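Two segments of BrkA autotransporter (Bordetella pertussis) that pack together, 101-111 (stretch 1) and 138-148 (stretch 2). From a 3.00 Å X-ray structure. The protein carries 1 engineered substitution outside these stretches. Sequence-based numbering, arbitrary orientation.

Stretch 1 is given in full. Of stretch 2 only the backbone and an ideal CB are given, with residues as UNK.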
# COMPACT_ATOMS: atom_id res chain seq x y z
N ASP A 101 -38.66 -37.00 -2.40
CA ASP A 101 -39.60 -37.67 -3.29
C ASP A 101 -40.61 -36.64 -3.79
O ASP A 101 -40.95 -36.61 -4.97
CB ASP A 101 -40.33 -38.81 -2.57
CG ASP A 101 -39.41 -39.99 -2.23
OD1 ASP A 101 -39.90 -40.96 -1.59
OD2 ASP A 101 -38.22 -39.94 -2.59
N GLY A 102 -41.04 -35.77 -2.87
CA GLY A 102 -42.05 -34.75 -3.15
C GLY A 102 -41.56 -33.62 -4.02
O GLY A 102 -42.37 -32.86 -4.56
N GLY A 103 -40.24 -33.49 -4.17
CA GLY A 103 -39.66 -32.47 -5.05
C GLY A 103 -38.84 -31.36 -4.41
O GLY A 103 -38.34 -30.47 -5.10
N TYR A 104 -38.70 -31.41 -3.09
CA TYR A 104 -37.89 -30.43 -2.38
C TYR A 104 -36.44 -30.84 -2.49
O TYR A 104 -36.11 -32.02 -2.37
CB TYR A 104 -38.28 -30.39 -0.91
CG TYR A 104 -39.54 -29.60 -0.60
CD1 TYR A 104 -40.81 -30.22 -0.64
CD2 TYR A 104 -39.47 -28.25 -0.27
CE1 TYR A 104 -41.97 -29.49 -0.34
CE2 TYR A 104 -40.63 -27.52 0.03
CZ TYR A 104 -41.87 -28.14 -0.01
OH TYR A 104 -42.99 -27.40 0.27
N TYR A 105 -35.56 -29.86 -2.71
CA TYR A 105 -34.13 -30.11 -2.59
C TYR A 105 -33.50 -29.08 -1.67
O TYR A 105 -34.05 -28.01 -1.49
CB TYR A 105 -33.45 -30.12 -3.96
CG TYR A 105 -33.20 -28.78 -4.61
CD1 TYR A 105 -34.27 -28.02 -5.14
CD2 TYR A 105 -31.91 -28.27 -4.75
CE1 TYR A 105 -34.06 -26.78 -5.78
CE2 TYR A 105 -31.68 -27.04 -5.38
CZ TYR A 105 -32.77 -26.29 -5.89
OH TYR A 105 -32.56 -25.07 -6.51
N LEU A 106 -32.38 -29.41 -1.07
CA LEU A 106 -31.53 -28.38 -0.50
C LEU A 106 -30.09 -28.79 -0.40
O LEU A 106 -29.79 -29.92 -0.02
CB LEU A 106 -32.07 -27.84 0.84
CG LEU A 106 -32.47 -28.62 2.10
CD1 LEU A 106 -31.37 -29.49 2.68
CD2 LEU A 106 -32.90 -27.58 3.10
N ASP A 107 -29.18 -27.88 -0.75
CA ASP A 107 -27.77 -28.14 -0.50
C ASP A 107 -27.16 -27.08 0.37
O ASP A 107 -27.48 -25.89 0.24
CB ASP A 107 -26.95 -28.23 -1.79
CG ASP A 107 -27.81 -28.19 -3.01
OD1 ASP A 107 -28.42 -29.22 -3.37
OD2 ASP A 107 -27.86 -27.12 -3.63
N THR A 108 -26.27 -27.53 1.24
CA THR A 108 -25.39 -26.64 1.95
C THR A 108 -23.96 -27.03 1.62
O THR A 108 -23.68 -28.20 1.45
CB THR A 108 -25.60 -26.72 3.44
OG1 THR A 108 -24.71 -25.79 4.07
CG2 THR A 108 -25.33 -28.15 3.98
N VAL A 109 -23.08 -26.04 1.50
CA VAL A 109 -21.71 -26.32 1.08
C VAL A 109 -20.76 -25.35 1.75
O VAL A 109 -21.03 -24.15 1.80
CB VAL A 109 -21.54 -26.30 -0.48
CG1 VAL A 109 -22.84 -26.70 -1.18
CG2 VAL A 109 -21.10 -24.97 -0.98
N LEU A 110 -19.68 -25.89 2.29
CA LEU A 110 -18.70 -25.11 3.03
C LEU A 110 -17.43 -25.15 2.24
O LEU A 110 -16.95 -26.23 1.89
CB LEU A 110 -18.42 -25.75 4.38
CG LEU A 110 -18.21 -24.82 5.56
CD1 LEU A 110 -17.61 -25.58 6.72
CD2 LEU A 110 -17.35 -23.59 5.21
N ARG A 111 -16.89 -23.97 1.93
CA ARG A 111 -15.62 -23.90 1.20
C ARG A 111 -14.56 -23.14 1.96
O ARG A 111 -14.82 -22.10 2.55
CB ARG A 111 -15.81 -23.31 -0.18
CG ARG A 111 -16.56 -24.23 -1.12
CD ARG A 111 -16.40 -23.72 -2.53
NE ARG A 111 -17.29 -24.37 -3.49
CZ ARG A 111 -18.61 -24.24 -3.49
NH1 ARG A 111 -19.22 -23.50 -2.56
NH2 ARG A 111 -19.34 -24.85 -4.41
N UNK A 138 -13.50 -18.23 3.29
CA UNK A 138 -14.45 -19.26 3.50
C UNK A 138 -15.73 -18.80 2.84
O UNK A 138 -16.00 -17.60 2.73
CB UNK A 138 -14.64 -19.57 4.99
N UNK A 139 -16.55 -19.75 2.41
CA UNK A 139 -17.83 -19.42 1.83
C UNK A 139 -18.77 -20.51 2.22
O UNK A 139 -18.49 -21.70 1.99
CB UNK A 139 -17.76 -19.25 0.31
N UNK A 140 -19.87 -20.14 2.84
CA UNK A 140 -20.86 -21.12 3.23
C UNK A 140 -22.15 -20.73 2.56
O UNK A 140 -22.57 -19.58 2.61
CB UNK A 140 -21.02 -21.21 4.75
N UNK A 141 -22.80 -21.67 1.90
CA UNK A 141 -24.05 -21.34 1.26
C UNK A 141 -25.06 -22.40 1.55
O UNK A 141 -24.74 -23.56 1.82
CB UNK A 141 -23.87 -21.16 -0.25
N UNK A 142 -26.31 -21.99 1.48
CA UNK A 142 -27.41 -22.85 1.77
C UNK A 142 -28.45 -22.51 0.73
O UNK A 142 -28.75 -21.34 0.49
CB UNK A 142 -27.92 -22.68 3.20
N UNK A 143 -28.99 -23.56 0.12
CA UNK A 143 -29.83 -23.41 -1.03
C UNK A 143 -30.90 -24.46 -1.00
O UNK A 143 -30.63 -25.59 -0.64
CB UNK A 143 -29.02 -23.49 -2.32
N UNK A 144 -32.10 -24.06 -1.39
CA UNK A 144 -33.26 -24.97 -1.45
C UNK A 144 -34.25 -24.61 -2.56
O UNK A 144 -34.09 -23.59 -3.25
CB UNK A 144 -33.99 -24.97 -0.11
N UNK A 145 -35.29 -25.43 -2.72
CA UNK A 145 -36.29 -25.19 -3.76
C UNK A 145 -37.17 -26.38 -4.07
O UNK A 145 -36.94 -27.49 -3.60
CB UNK A 145 -35.59 -24.75 -5.05
N UNK A 146 -38.19 -26.13 -4.89
CA UNK A 146 -39.16 -27.15 -5.22
C UNK A 146 -39.41 -27.28 -6.71
O UNK A 146 -39.37 -26.29 -7.44
CB UNK A 146 -40.48 -26.86 -4.50
N UNK A 147 -39.66 -28.51 -7.14
CA UNK A 147 -39.94 -28.83 -8.54
C UNK A 147 -41.40 -29.18 -8.65
O UNK A 147 -41.86 -30.11 -8.01
CB UNK A 147 -39.06 -29.97 -9.05
N UNK A 148 -42.13 -28.40 -9.43
CA UNK A 148 -43.53 -28.67 -9.70
C UNK A 148 -43.57 -29.13 -11.13
O UNK A 148 -43.14 -28.39 -12.03
CB UNK A 148 -44.43 -27.45 -9.46

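The two strands run antiparallel, their axes at 173° and 4.5 Å apart at closest approach, so positions 139 to 146 each pair with a residue of stretch 1 and successive CB atoms alternate between two faces of the sheet.

Position 138 lies at the end of the pairing. Its ideal CB points sideways, 3.5 Å from R111 O, and stretch 1 sets little limit on size; the residue is A138, whose CA makes a CA-H...O contact with R111 O (3.0 Å).

Position 139 forms a hydrogen-bonded pair with R111: 139 N to R111 O is 2.9 Å and R111 N to 139 O is 2.8 Å. Its ideal CB is 4.5 Å from R111 CB, so small or medium side chains would suit. It is A139; beyond the backbone pair, A139 CB lies 4.4 Å from R111 CB.

Position 140 shares a face with L110 and T108. Its ideal CB is 4.4 Å from L110 CD2, which favours an apolar or aromatic side chain. The residue is W140, with chi1 t; L110 CG lies at the ring edge, 4.3 Å from W140 CD1. W140 NE1 comes within 3.3 Å of T108 OG1, but the angle is too poor for a hydrogen bond.

Position 141 pairs with V109 through two 3.0 Å hydrogen bonds, 141 N to V109 O and V109 N to 141 O. The latter oxygen also accepts from T108 OG1 at 3.2 Å. Valine, threonine, serine or alanine would all be plausible beside V109; S141 is found, chi1 p, with OG 3.5 Å from V109 CG2.

Position 142 faces T108, whose OG1, 4.6 Å from the ideal CB of 142, offers a polar contact and whose CB an apolar one. A polar or a branched aliphatic residue could fit. L142 takes the apolar option, CD2 reaching 3.7 Å from T108 CB.

Position 143 stands opposite D107, with 143 N to D107 O at 2.8 Å and D107 N to 143 O at 2.7 Å. The carboxylate would favour lysine, arginine or a neutral donor, and the Y105 ring is also near. Against that expectation the residue is E143: its OE1 lies 3.1 Å from D107 OD2, a close approach of like charges, and 3.2 Å from Y105 CE2, at the ring edge.

Position 144 has an ideal CB 3.6 Å from L106 CB, with room for it, so the contact does not demand glycine. G144 is nevertheless present, its CA 3.9 Å from L106 CB.

Position 145 is more restrictive: an ideal CB would clash with Y105 CE1 at 2.6 Å, and phi/psi are 164/172. Glycine is the clear choice, and G145 bonds Y105 both ways (G145 N to Y105 O 3.1 Å, Y105 N to G145 O 2.9 Å).

Position 146 lies beside the Y104 ring, inviting a long or aromatic side chain. R146 extends along it, CD 3.7 Å from the centroid of the Y104 ring over one face; R146 NH1 is 3.1 Å from Y104 OH.

Position 147 donates its N to G103 O (3.1 Å). Its CB points sideways, leaving the choice open; R147 brings no side-chain atom within 3.9 Å of stretch 1.

Position 148 points away, unconstrained by stretch 1; it is F148.

Stretch 2 138-148: AAWSLEGGRRF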
# COMPACT_ATOMS: atom_id res chain seq x y z
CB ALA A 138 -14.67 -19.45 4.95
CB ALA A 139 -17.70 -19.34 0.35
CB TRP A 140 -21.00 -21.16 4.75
CG TRP A 140 -22.21 -21.94 5.29
CD1 TRP A 140 -22.23 -23.25 5.69
CD2 TRP A 140 -23.55 -21.44 5.53
NE1 TRP A 140 -23.47 -23.60 6.16
CE2 TRP A 140 -24.30 -22.51 6.07
CE3 TRP A 140 -24.19 -20.20 5.33
CZ2 TRP A 140 -25.66 -22.38 6.42
CZ3 TRP A 140 -25.55 -20.07 5.68
CH2 TRP A 140 -26.26 -21.16 6.22
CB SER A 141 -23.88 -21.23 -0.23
OG SER A 141 -23.62 -22.52 -0.75
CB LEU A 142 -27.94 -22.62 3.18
CG LEU A 142 -29.05 -23.51 3.74
CD1 LEU A 142 -30.39 -22.99 3.28
CD2 LEU A 142 -28.87 -25.00 3.41
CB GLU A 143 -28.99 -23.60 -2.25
CG GLU A 143 -29.76 -23.76 -3.49
CD GLU A 143 -28.85 -24.10 -4.62
OE1 GLU A 143 -29.19 -25.02 -5.40
OE2 GLU A 143 -27.78 -23.47 -4.72
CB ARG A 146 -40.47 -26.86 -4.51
CG ARG A 146 -41.41 -28.03 -4.53
CD ARG A 146 -42.45 -27.93 -3.46
NE ARG A 146 -43.41 -29.02 -3.54
CZ ARG A 146 -44.57 -29.05 -2.88
NH1 ARG A 146 -44.91 -28.04 -2.08
NH2 ARG A 146 -45.38 -30.09 -3.03
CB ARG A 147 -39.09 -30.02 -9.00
CG ARG A 147 -38.85 -30.08 -10.50
CD ARG A 147 -37.58 -30.87 -10.81
NE ARG A 147 -37.28 -30.99 -12.24
CZ ARG A 147 -38.03 -31.67 -13.13
NH1 ARG A 147 -39.15 -32.28 -12.75
NH2 ARG A 147 -37.65 -31.74 -14.40
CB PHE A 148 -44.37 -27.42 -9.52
CG PHE A 148 -44.32 -26.85 -8.15
CD1 PHE A 148 -43.50 -25.76 -7.85
CD2 PHE A 148 -45.08 -27.40 -7.12
CE1 PHE A 148 -43.43 -25.23 -6.56
CE2 PHE A 148 -45.03 -26.88 -5.82
CZ PHE A 148 -44.21 -25.79 -5.54
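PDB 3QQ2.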